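Local coordinates for protein dihydrofolate reductase (Moritella profunda, PDB 3IA4) that probably catalyses the NADPH-dependent reduction of 7,8-dihydrofolate to tetrahydrofolate, an essential step in one-carbon metabolism, at residues A[102-116]-A[127-139]. Numbering follows the deposited sequence.
With NDP (NADPH dihydro-nicotinamide-adenine-dinucleotide phosphate), chain E.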
ATOM      1  N   TYR A 102      -1.522   7.645  -1.455  1.00  8.99           N
ATOM      2  CA  TYR A 102      -0.729   7.364  -2.684  1.00  8.54           C
ATOM      3  C   TYR A 102      -0.597   8.625  -3.582  1.00  8.70           C
ATOM      4  O   TYR A 102       0.465   8.900  -4.135  1.00 10.01           O
ATOM      5  CB  TYR A 102      -1.369   6.258  -3.555  1.00 10.43           C
ATOM      6  CG  TYR A 102      -1.399   4.868  -2.944  1.00  9.55           C
ATOM      7  CD1 TYR A 102      -0.320   4.334  -2.281  1.00  9.66           C
ATOM      8  CD2 TYR A 102      -2.551   4.107  -3.093  1.00  8.76           C
ATOM      9  CE1 TYR A 102      -0.349   3.057  -1.775  1.00  7.43           C
ATOM     10  CE2 TYR A 102      -2.625   2.793  -2.596  1.00  8.87           C
ATOM     11  CZ  TYR A 102      -1.518   2.282  -1.965  1.00  8.77           C
ATOM     12  OH  TYR A 102      -1.672   1.016  -1.477  1.00 10.29           O
ATOM     13  N   ASN A 103      -1.692   9.350  -3.747  1.00 10.67           N
ATOM     14  CA  ASN A 103      -1.719  10.601  -4.553  1.00  9.36           C
ATOM     15  C   ASN A 103      -0.740  11.592  -3.949  1.00 10.57           C
ATOM     16  O   ASN A 103       0.031  12.237  -4.651  1.00 11.06           O
ATOM     17  CB  ASN A 103      -3.122  11.252  -4.514  1.00 11.78           C
ATOM     18  CG  ASN A 103      -4.138  10.559  -5.428  1.00 10.54           C
ATOM     19  OD1 ASN A 103      -3.790   9.684  -6.233  1.00 12.31           O
ATOM     20  ND2 ASN A 103      -5.400  10.944  -5.300  1.00 11.08           N
ATOM     21  N   GLN A 104      -0.794  11.754  -2.628  1.00 11.92           N
ATOM     22  CA  GLN A 104       0.073  12.777  -2.038  1.00 11.17           C
ATOM     23  C   GLN A 104       1.557  12.414  -1.998  1.00 15.53           C
ATOM     24  O   GLN A 104       2.370  13.327  -1.969  1.00 16.12           O
ATOM     25  CB  GLN A 104      -0.366  13.086  -0.639  1.00 11.63           C
ATOM     26  CG  GLN A 104      -1.776  13.665  -0.579  1.00 15.44           C
ATOM     27  CD  GLN A 104      -2.273  13.714   0.849  1.00 16.64           C
ATOM     28  OE1 GLN A 104      -1.925  14.605   1.607  1.00 19.69           O
ATOM     29  NE2 GLN A 104      -3.131  12.798   1.196  1.00 17.69           N
ATOM     30  N   CYS A 105       1.896  11.109  -2.016  1.00 13.10           N
ATOM     31  CA  CYS A 105       3.271  10.645  -1.816  1.00 11.42           C
ATOM     32  C   CYS A 105       3.945  10.162  -3.085  1.00 12.94           C
ATOM     33  O   CYS A 105       5.116   9.936  -3.093  1.00 12.31           O
ATOM     34  CB  CYS A 105       3.354   9.501  -0.760  1.00 16.57           C
ATOM     35  SG  CYS A 105       2.789  10.079   0.854  1.00 18.95           S
ATOM     36  N   LEU A 106       3.214  10.032  -4.197  1.00 11.77           N
ATOM     37  CA  LEU A 106       3.832   9.535  -5.440  1.00 11.22           C
ATOM     38  C   LEU A 106       5.044  10.302  -5.925  1.00 12.07           C
ATOM     39  O   LEU A 106       6.080   9.697  -6.288  1.00 13.87           O
ATOM     40  CB  LEU A 106       2.760   9.426  -6.580  1.00 10.22           C
ATOM     41  CG  LEU A 106       3.355   8.887  -7.896  1.00 10.97           C
ATOM     42  CD1 LEU A 106       3.773   7.395  -7.831  1.00 14.39           C
ATOM     43  CD2 LEU A 106       2.371   9.113  -9.015  1.00 14.10           C
ATOM     44  N   ALA A 107       4.973  11.630  -5.882  1.00 11.20           N
ATOM     45  CA  ALA A 107       6.065  12.408  -6.438  1.00 14.66           C
ATOM     46  C   ALA A 107       7.340  12.200  -5.615  1.00 15.81           C
ATOM     47  O   ALA A 107       8.467  12.385  -6.126  1.00 17.75           O
ATOM     48  CB  ALA A 107       5.670  13.899  -6.519  1.00 15.00           C
ATOM     49  N   ALA A 108       7.158  11.723  -4.394  1.00 13.00           N
ATOM     50  CA  ALA A 108       8.273  11.543  -3.473  1.00 13.83           C
ATOM     51  C   ALA A 108       8.778  10.104  -3.389  1.00 19.99           C
ATOM     52  O   ALA A 108       9.760   9.818  -2.653  1.00 16.52           O
ATOM     53  CB  ALA A 108       7.843  12.012  -2.104  1.00 17.41           C
ATOM     54  N   ALA A 109       8.091   9.185  -4.087  1.00 12.39           N
ATOM     55  CA  ALA A 109       8.365   7.773  -3.888  1.00 12.50           C
ATOM     56  C   ALA A 109       9.619   7.371  -4.627  1.00 14.14           C
ATOM     57  O   ALA A 109       9.856   7.734  -5.801  1.00 15.33           O
ATOM     58  CB  ALA A 109       7.185   6.911  -4.343  1.00 13.80           C
ATOM     59  N   ASP A 110      10.433   6.625  -3.915  1.00 10.75           N
ATOM     60  CA  ASP A 110      11.613   6.058  -4.526  1.00 13.76           C
ATOM     61  C   ASP A 110      11.292   4.704  -5.209  1.00 11.30           C
ATOM     62  O   ASP A 110      11.980   4.341  -6.182  1.00 12.77           O
ATOM     63  CB  ASP A 110      12.646   5.808  -3.408  1.00 13.30           C
ATOM     64  CG  ASP A 110      13.155   7.104  -2.776  1.00 20.55           C
ATOM     65  OD1 ASP A 110      13.179   7.183  -1.536  1.00 19.87           O
ATOM     66  OD2 ASP A 110      13.569   8.053  -3.506  1.00 20.36           O
ATOM     67  N   ARG A 111      10.364   3.918  -4.624  1.00 11.83           N
ATOM     68  CA  ARG A 111      10.030   2.589  -5.142  1.00 11.15           C
ATOM     69  C   ARG A 111       8.514   2.395  -5.072  1.00  9.98           C
ATOM     70  O   ARG A 111       7.870   2.937  -4.161  1.00 11.33           O
ATOM     71  CB  ARG A 111      10.674   1.480  -4.278  1.00 12.92           C
ATOM     72  CG  ARG A 111      12.183   1.464  -4.253  1.00 12.28           C
ATOM     73  CD  ARG A 111      12.583   0.376  -3.273  1.00 18.27           C
ATOM     74  NE  ARG A 111      14.022   0.167  -3.369  1.00 23.30           N
ATOM     75  CZ  ARG A 111      14.664  -0.690  -2.584  1.00 26.30           C
ATOM     76  NH1 ARG A 111      13.994  -1.306  -1.619  1.00 25.96           N
ATOM     77  NH2 ARG A 111      15.980  -0.869  -2.720  1.00 28.28           N
ATOM     78  N   LEU A 112       7.975   1.610  -5.997  1.00  9.44           N
ATOM     79  CA  LEU A 112       6.610   1.115  -5.938  1.00  8.63           C
ATOM     80  C   LEU A 112       6.678  -0.391  -5.905  1.00 10.20           C
ATOM     81  O   LEU A 112       7.313  -1.010  -6.757  1.00 12.71           O
ATOM     82  CB  LEU A 112       5.820   1.521  -7.186  1.00  8.66           C
ATOM     83  CG  LEU A 112       5.715   3.056  -7.379  1.00  9.85           C
ATOM     84  CD1 LEU A 112       4.944   3.328  -8.699  1.00 11.42           C
ATOM     85  CD2 LEU A 112       5.125   3.822  -6.179  1.00 11.52           C
ATOM     86  N   TYR A 113       6.006  -0.991  -4.939  1.00 10.20           N
ATOM     87  CA  TYR A 113       5.878  -2.434  -4.892  1.00 10.06           C
ATOM     88  C   TYR A 113       4.476  -2.712  -5.415  1.00  8.90           C
ATOM     89  O   TYR A 113       3.491  -2.567  -4.695  1.00  9.38           O
ATOM     90  CB  TYR A 113       5.941  -2.935  -3.434  1.00 10.65           C
ATOM     91  CG  TYR A 113       7.310  -2.848  -2.756  1.00 11.82           C
ATOM     92  CD1 TYR A 113       7.837  -3.989  -2.162  1.00 16.32           C
ATOM     93  CD2 TYR A 113       8.011  -1.646  -2.633  1.00 12.50           C
ATOM     94  CE1 TYR A 113       9.015  -3.947  -1.482  1.00 17.27           C
ATOM     95  CE2 TYR A 113       9.262  -1.606  -1.946  1.00 13.11           C
ATOM     96  CZ  TYR A 113       9.708  -2.780  -1.356  1.00 15.00           C
ATOM     97  OH  TYR A 113      10.936  -2.780  -0.713  1.00 17.68           O
ATOM     98  N   LEU A 114       4.356  -3.069  -6.685  1.00  9.34           N
ATOM     99  CA  LEU A 114       3.040  -3.252  -7.275  1.00 10.15           C
ATOM    100  C   LEU A 114       2.709  -4.723  -7.494  1.00 11.62           C
ATOM    101  O   LEU A 114       3.446  -5.464  -8.126  1.00 12.27           O
ATOM    102  CB  LEU A 114       2.967  -2.550  -8.647  1.00 10.18           C
ATOM    103  CG  LEU A 114       3.255  -1.022  -8.615  1.00 10.15           C
ATOM    104  CD1 LEU A 114       3.053  -0.362  -9.953  1.00 12.78           C
ATOM    105  CD2 LEU A 114       2.343  -0.334  -7.566  1.00 11.30           C
ATOM    106  N   THR A 115       1.536  -5.099  -7.068  1.00 10.50           N
ATOM    107  CA  THR A 115       0.985  -6.381  -7.525  1.00 11.07           C
ATOM    108  C   THR A 115      -0.051  -6.045  -8.593  1.00 14.07           C
ATOM    109  O   THR A 115      -0.863  -5.137  -8.386  1.00 15.29           O
ATOM    110  CB  THR A 115       0.277  -6.997  -6.345  1.00  9.87           C
ATOM    111  OG1 THR A 115       1.272  -7.331  -5.363  1.00 11.16           O
ATOM    112  CG2 THR A 115      -0.480  -8.295  -6.761  1.00 13.19           C
ATOM    113  N   HIS A 116       0.044  -6.675  -9.767  1.00  9.78           N
ATOM    114  CA  HIS A 116      -0.987  -6.501 -10.772  1.00  8.87           C
ATOM    115  C   HIS A 116      -1.810  -7.748 -10.806  1.00 11.62           C
ATOM    116  O   HIS A 116      -1.265  -8.845 -11.024  1.00 11.75           O
ATOM    117  CB  HIS A 116      -0.311  -6.300 -12.127  1.00 11.89           C
ATOM    118  CG  HIS A 116       0.586  -5.114 -12.154  1.00 10.53           C
ATOM    119  ND1 HIS A 116       0.115  -3.844 -12.431  1.00 14.91           N
ATOM    120  CD2 HIS A 116       1.921  -5.000 -11.975  1.00 12.94           C
ATOM    121  CE1 HIS A 116       1.132  -2.992 -12.410  1.00 14.30           C
ATOM    122  NE2 HIS A 116       2.233  -3.666 -12.121  1.00 15.72           N
ATOM    123  N   PHE A 127      -5.431   3.648  -7.990  1.00  8.65           N
ATOM    124  CA  PHE A 127      -3.985   4.046  -7.783  1.00  7.86           C
ATOM    125  C   PHE A 127      -3.658   5.244  -8.686  1.00  9.53           C
ATOM    126  O   PHE A 127      -4.229   5.425  -9.776  1.00 10.73           O
ATOM    127  CB  PHE A 127      -3.083   2.844  -8.206  1.00  9.90           C
ATOM    128  CG  PHE A 127      -1.686   2.943  -7.661  1.00  9.79           C
ATOM    129  CD1 PHE A 127      -0.606   3.289  -8.489  1.00  7.71           C
ATOM    130  CD2 PHE A 127      -1.482   2.751  -6.289  1.00  8.31           C
ATOM    131  CE1 PHE A 127       0.716   3.418  -7.933  1.00  9.25           C
ATOM    132  CE2 PHE A 127      -0.209   2.871  -5.737  1.00  8.02           C
ATOM    133  CZ  PHE A 127       0.898   3.245  -6.535  1.00  9.39           C
ATOM    134  N   PRO A 128      -2.703   6.093  -8.295  1.00  8.60           N
ATOM    135  CA  PRO A 128      -2.350   7.215  -9.166  1.00  6.60           C
ATOM    136  C   PRO A 128      -1.719   6.775 -10.519  1.00 11.48           C
ATOM    137  O   PRO A 128      -1.290   5.648 -10.674  1.00 10.12           O
ATOM    138  CB  PRO A 128      -1.241   7.937  -8.341  1.00 10.98           C
ATOM    139  CG  PRO A 128      -1.127   7.274  -7.067  1.00 12.87           C
ATOM    140  CD  PRO A 128      -2.088   6.176  -6.950  1.00  9.47           C
ATOM    141  N   ASP A 129      -1.699   7.664 -11.512  1.00 11.21           N
ATOM    142  CA  ASP A 129      -1.094   7.347 -12.805  1.00 10.25           C
ATOM    143  C   ASP A 129       0.465   7.418 -12.711  1.00 12.53           C
ATOM    144  O   ASP A 129       1.119   8.415 -13.067  1.00 11.74           O
ATOM    145  CB  ASP A 129      -1.606   8.383 -13.833  1.00 10.36           C
ATOM    146  CG  ASP A 129      -1.077   8.140 -15.202  1.00 18.10           C
ATOM    147  OD1 ASP A 129      -0.643   7.002 -15.430  1.00 15.31           O
ATOM    148  OD2 ASP A 129      -1.014   9.099 -16.033  1.00 17.68           O
ATOM    149  N   TYR A 130       1.050   6.395 -12.104  1.00 12.72           N
ATOM    150  CA  TYR A 130       2.487   6.385 -11.909  1.00 11.46           C
ATOM    151  C   TYR A 130       3.245   6.382 -13.235  1.00 11.06           C
ATOM    152  O   TYR A 130       4.422   6.785 -13.306  1.00 12.38           O
ATOM    153  CB  TYR A 130       2.881   5.163 -11.038  1.00 13.06           C
ATOM    154  CG  TYR A 130       2.625   3.830 -11.691  1.00 10.22           C
ATOM    155  CD1 TYR A 130       1.330   3.232 -11.651  1.00 13.16           C
ATOM    156  CD2 TYR A 130       3.640   3.155 -12.381  1.00 14.45           C
ATOM    157  CE1 TYR A 130       1.072   2.011 -12.264  1.00 13.97           C
ATOM    158  CE2 TYR A 130       3.379   1.913 -13.003  1.00 14.31           C
ATOM    159  CZ  TYR A 130       2.110   1.359 -12.927  1.00 15.53           C
ATOM    160  OH  TYR A 130       1.890   0.175 -13.549  1.00 18.54           O
ATOM    161  N   GLU A 131       2.548   6.005 -14.301  1.00 13.22           N
ATOM    162  CA  GLU A 131       3.226   5.889 -15.589  1.00 13.99           C
ATOM    163  C   GLU A 131       3.529   7.278 -16.158  1.00 13.86           C
ATOM    164  O   GLU A 131       4.239   7.391 -17.142  1.00 14.03           O
ATOM    165  CB  GLU A 131       2.384   5.040 -16.566  1.00 20.05           C
ATOM    166  CG  GLU A 131       1.845   3.732 -15.928  1.00 25.02           C
ATOM    167  CD  GLU A 131       0.332   3.792 -15.358  1.00 31.10           C
ATOM    168  OE1 GLU A 131      -0.072   4.665 -14.475  1.00 18.71           O
ATOM    169  OE2 GLU A 131      -0.473   2.865 -15.775  1.00 38.04           O
ATOM    170  N   GLN A 132       3.079   8.343 -15.515  1.00 10.72           N
ATOM    171  CA  GLN A 132       3.558   9.705 -15.923  1.00 13.41           C
ATOM    172  C   GLN A 132       5.042   9.963 -15.597  1.00 13.35           C
ATOM    173  O   GLN A 132       5.670  10.898 -16.134  1.00 15.12           O
ATOM    174  CB  GLN A 132       2.695  10.796 -15.285  1.00 16.17           C
ATOM    175  CG  GLN A 132       2.944  10.940 -13.835  1.00 15.53           C
ATOM    176  CD  GLN A 132       2.079  12.033 -13.180  1.00 13.66           C
ATOM    177  OE1 GLN A 132       1.205  12.652 -13.809  1.00 14.95           O
ATOM    178  NE2 GLN A 132       2.304  12.238 -11.896  1.00 14.79           N
ATOM    179  N   TYR A 133       5.590   9.109 -14.734  1.00 14.92           N
ATOM    180  CA  TYR A 133       7.037   9.100 -14.419  1.00 13.35           C
ATOM    181  C   TYR A 133       7.743   7.882 -15.057  1.00 11.17           C
ATOM    182  O   TYR A 133       7.107   6.999 -15.644  1.00 14.00           O
ATOM    183  CB  TYR A 133       7.221   9.046 -12.898  1.00 10.56           C
ATOM    184  CG  TYR A 133       6.597  10.196 -12.167  1.00 12.62           C
ATOM    185  CD1 TYR A 133       5.833   9.982 -11.047  1.00 15.57           C
ATOM    186  CD2 TYR A 133       6.792  11.508 -12.586  1.00 16.22           C
ATOM    187  CE1 TYR A 133       5.271  11.017 -10.314  1.00 14.29           C
ATOM    188  CE2 TYR A 133       6.226  12.571 -11.856  1.00 13.95           C
ATOM    189  CZ  TYR A 133       5.474  12.302 -10.717  1.00 15.65           C
ATOM    190  OH  TYR A 133       4.911  13.354  -9.990  1.00 14.16           O
ATOM    191  N   ASN A 134       9.062   7.902 -14.996  1.00 11.72           N
ATOM    192  CA  ASN A 134       9.896   6.820 -15.509  1.00 15.16           C
ATOM    193  C   ASN A 134      10.413   5.911 -14.389  1.00 14.26           C
ATOM    194  O   ASN A 134      10.811   6.411 -13.368  1.00 13.41           O
ATOM    195  CB  ASN A 134      11.123   7.391 -16.267  1.00 14.22           C
ATOM    196  CG  ASN A 134      10.717   8.212 -17.490  1.00 18.95           C
ATOM    197  OD1 ASN A 134       9.820   7.826 -18.249  1.00 22.61           O
ATOM    198  ND2 ASN A 134      11.408   9.336 -17.694  1.00 20.66           N
ATOM    199  N   TRP A 135      10.493   4.601 -14.653  1.00 13.89           N
ATOM    200  CA  TRP A 135      10.765   3.562 -13.605  1.00 13.31           C
ATOM    201  C   TRP A 135      11.642   2.498 -14.213  1.00 14.82           C
ATOM    202  O   TRP A 135      11.638   2.281 -15.440  1.00 17.70           O
ATOM    203  CB  TRP A 135       9.458   2.866 -13.124  1.00 12.80           C
ATOM    204  CG  TRP A 135       8.448   3.851 -12.619  1.00 15.01           C
ATOM    205  CD1 TRP A 135       7.458   4.506 -13.379  1.00 11.95           C
ATOM    206  CD2 TRP A 135       8.352   4.371 -11.285  1.00 12.79           C
ATOM    207  NE1 TRP A 135       6.751   5.368 -12.543  1.00 11.26           N
ATOM    208  CE2 TRP A 135       7.284   5.304 -11.270  1.00 13.76           C
ATOM    209  CE3 TRP A 135       9.066   4.144 -10.091  1.00 10.93           C
ATOM    210  CZ2 TRP A 135       6.913   5.975 -10.097  1.00 14.51           C
ATOM    211  CZ3 TRP A 135       8.704   4.789  -8.941  1.00 14.10           C
ATOM    212  CH2 TRP A 135       7.627   5.720  -8.943  1.00 14.40           C
ATOM    213  N   GLN A 136      12.375   1.800 -13.365  1.00 14.48           N
ATOM    214  CA  GLN A 136      12.987   0.579 -13.862  1.00 15.24           C
ATOM    215  C   GLN A 136      12.615  -0.528 -12.898  1.00 15.05           C
ATOM    216  O   GLN A 136      12.575  -0.319 -11.692  1.00 14.80           O
ATOM    217  CB  GLN A 136      14.491   0.716 -13.945  1.00 19.45           C
ATOM    218  CG  GLN A 136      15.154   0.948 -12.643  1.00 23.91           C
ATOM    219  CD  GLN A 136      16.674   0.904 -12.808  1.00 35.89           C
ATOM    220  OE1 GLN A 136      17.355   1.917 -12.674  1.00 36.51           O
ATOM    221  NE2 GLN A 136      17.196  -0.274 -13.122  1.00 40.55           N
ATOM    222  N   GLU A 137      12.309  -1.679 -13.451  1.00 13.76           N
ATOM    223  CA  GLU A 137      11.908  -2.811 -12.601  1.00 13.40           C
ATOM    224  C   GLU A 137      13.135  -3.467 -11.995  1.00 20.17           C
ATOM    225  O   GLU A 137      14.105  -3.729 -12.731  1.00 22.44           O
ATOM    226  CB  GLU A 137      11.089  -3.789 -13.427  1.00 16.57           C
ATOM    227  CG  GLU A 137      10.555  -4.939 -12.613  1.00 17.04           C
ATOM    228  CD  GLU A 137       9.782  -5.901 -13.464  1.00 22.31           C
ATOM    229  OE1 GLU A 137      10.418  -6.559 -14.334  1.00 25.51           O
ATOM    230  OE2 GLU A 137       8.541  -6.016 -13.267  1.00 20.58           O
ATOM    231  N   ILE A 138      13.162  -3.682 -10.673  1.00 14.29           N
ATOM    232  CA  ILE A 138      14.334  -4.315 -10.082  1.00 14.09           C
ATOM    233  C   ILE A 138      14.044  -5.668  -9.417  1.00 20.38           C
ATOM    234  O   ILE A 138      15.001  -6.322  -8.932  1.00 19.31           O
ATOM    235  CB  ILE A 138      15.000  -3.457  -9.039  1.00 17.71           C
ATOM    236  CG1 ILE A 138      14.006  -3.109  -7.933  1.00 16.93           C
ATOM    237  CG2 ILE A 138      15.571  -2.194  -9.672  1.00 20.25           C
ATOM    238  CD1 ILE A 138      14.631  -2.212  -6.836  1.00 21.78           C
ATOM    239  N   GLU A 139      12.767  -6.062  -9.329  1.00 16.03           N
ATOM    240  CA  GLU A 139      12.377  -7.391  -8.788  1.00 15.68           C
ATOM    241  C   GLU A 139      11.036  -7.754  -9.395  1.00 17.57           C
ATOM    242  O   GLU A 139      10.228  -6.868  -9.718  1.00 15.47           O
ATOM    243  CB  GLU A 139      12.200  -7.397  -7.260  1.00 18.33           C
ATOM    244  CG  GLU A 139      13.481  -7.127  -6.516  1.00 28.75           C
ATOM    245  CD  GLU A 139      13.476  -7.733  -5.125  1.00 41.75           C
ATOM    246  OE1 GLU A 139      14.594  -7.944  -4.569  1.00 52.26           O
ATOM    247  OE2 GLU A 139      12.360  -8.003  -4.604  1.00 42.26           O
TER
HETATM  248  PA  NDP E 163      -7.242   6.604   2.780  1.00 11.71           P
HETATM  249  O1A NDP E 163      -6.166   7.255   1.950  1.00 12.52           O
HETATM  250  O2A NDP E 163      -7.055   5.239   3.367  1.00 12.37           O
HETATM  251  O5B NDP E 163      -7.731   7.566   4.009  1.00 11.41           O
HETATM  252  C5B NDP E 163      -7.988   8.959   3.731  1.00 11.27           C
HETATM  253  C4B NDP E 163      -8.177   9.618   5.092  1.00 13.33           C
HETATM  254  O4B NDP E 163      -6.862   9.837   5.622  1.00 14.51           O
HETATM  255  C3B NDP E 163      -8.701  11.068   4.940  1.00 14.88           C
HETATM  256  O3B NDP E 163     -10.120  11.064   4.820  1.00 15.25           O
HETATM  257  C2B NDP E 163      -8.169  11.772   6.177  1.00 16.38           C
HETATM  258  O2B NDP E 163      -8.776  11.262   7.369  1.00 15.77           O
HETATM  259  C1B NDP E 163      -6.778  11.171   6.202  1.00 13.11           C
HETATM  260  N9A NDP E 163      -5.766  11.977   5.485  1.00 12.61           N
HETATM  261  C8A NDP E 163      -5.503  11.914   4.170  1.00 16.73           C
HETATM  262  N7A NDP E 163      -4.459  12.706   3.848  1.00 17.11           N
HETATM  263  C5A NDP E 163      -4.031  13.279   5.007  1.00 15.82           C
HETATM  264  C6A NDP E 163      -2.953  14.189   5.423  1.00 21.11           C
HETATM  265  N6A NDP E 163      -2.077  14.751   4.528  1.00 17.89           N
HETATM  266  N1A NDP E 163      -2.901  14.469   6.770  1.00 17.29           N
HETATM  267  C2A NDP E 163      -3.699  13.957   7.700  1.00 14.90           C
HETATM  268  N3A NDP E 163      -4.690  13.128   7.380  1.00 18.10           N
HETATM  269  C4A NDP E 163      -4.880  12.768   6.067  1.00 15.18           C
HETATM  270  O3  NDP E 163      -8.652   6.613   1.987  1.00 11.59           O
HETATM  271  PN  NDP E 163      -9.166   6.272   0.501  1.00 12.43           P
HETATM  272  O1N NDP E 163      -8.469   7.164  -0.460  1.00 14.03           O
HETATM  273  O2N NDP E 163     -10.651   6.258   0.535  1.00 14.24           O
HETATM  274  O5D NDP E 163      -8.572   4.828   0.228  1.00 12.63           O
HETATM  275  C5D NDP E 163      -9.192   3.711   0.849  1.00 12.17           C
HETATM  276  C4D NDP E 163      -9.531   2.665  -0.207  1.00 12.08           C
HETATM  277  O4D NDP E 163      -8.290   2.055  -0.722  1.00 12.16           O
HETATM  278  C3D NDP E 163     -10.376   1.493   0.316  1.00 13.06           C
HETATM  279  O3D NDP E 163     -11.282   1.078  -0.724  1.00 15.61           O
HETATM  280  C2D NDP E 163      -9.361   0.370   0.535  1.00 10.49           C
HETATM  281  O2D NDP E 163      -9.926  -0.962   0.465  1.00 14.26           O
HETATM  282  C1D NDP E 163      -8.432   0.625  -0.621  1.00 12.10           C
HETATM  283  N1N NDP E 163      -7.071   0.123  -0.458  1.00 13.82           N
HETATM  284  C2N NDP E 163      -6.590  -0.680  -1.408  1.00 12.02           C
HETATM  285  C3N NDP E 163      -5.279  -1.083  -1.359  1.00 10.14           C
HETATM  286  C7N NDP E 163      -4.781  -1.998  -2.434  1.00 10.00           C
HETATM  287  O7N NDP E 163      -3.592  -2.236  -2.473  1.00 10.91           O
HETATM  288  N7N NDP E 163      -5.579  -2.452  -3.406  1.00 10.06           N
HETATM  289  C4N NDP E 163      -4.297  -0.708  -0.260  1.00 12.05           C
HETATM  290  C5N NDP E 163      -4.951   0.219   0.648  1.00  8.88           C
HETATM  291  C6N NDP E 163      -6.281   0.552   0.551  1.00 14.82           C
HETATM  292  P2B NDP E 163      -9.515  12.262   8.414  1.00 15.16           P
HETATM  293  O1X NDP E 163      -9.671  11.412   9.598  1.00 16.31           O
HETATM  294  O2X NDP E 163      -8.606  13.441   8.487  1.00 14.37           O
HETATM  295  O3X NDP E 163     -10.776  12.688   7.715  1.00 19.52           O
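Tyr130, whose ring lies against Leu114, carries a carbonyl oxygen gripped by two donors from opposite faces of its plane: Trp135 NE1, 2.8 Å from Tyr130 O and nearly straight at 172°, and the backbone Tyr133 N. In the dihydrofolate reductase fold, the backbone bond closes the 3-10 turn 130-132, and the indole bond ties that turn to the start of edge strand 135-143; the anchored indole and its neighbouring phenol illustrate how aromatic side chains cover one face of a mixed sheet. Leu112 and Leu114, on the same side of strand 111-117, each press a methyl on a ring face: Leu112 CD1 stands 3.8 Å from the centroid of the Trp135 six-membered ring, and Leu114 CD1 equally far from that of Tyr130. Glu131 CG backs the other face of the phenol. Leu106, with CG anti to its own N (chi1 -179°), reaches across to 130-133, where CD1 meets Tyr130 CB and CD2 lies 3.7 Å from Tyr133 CE1.

Toward the ligands, Phe127 sends an edge onto the face of Tyr102, with the planes at 57°. Tyr102 OH hydrogen-bonds to Ile6 O and lies 3.4 Å from C4N of NADPH, and the Tyr102 side chain also touches methotrexate; on the same helix, Gln104 pairs with the adenine of NADPH through its amide, NE2 giving to N7A and OE1 accepting from N6A. Beside the aromatic pair, Pro128 CD packs 3.5 Å from Tyr102 CB.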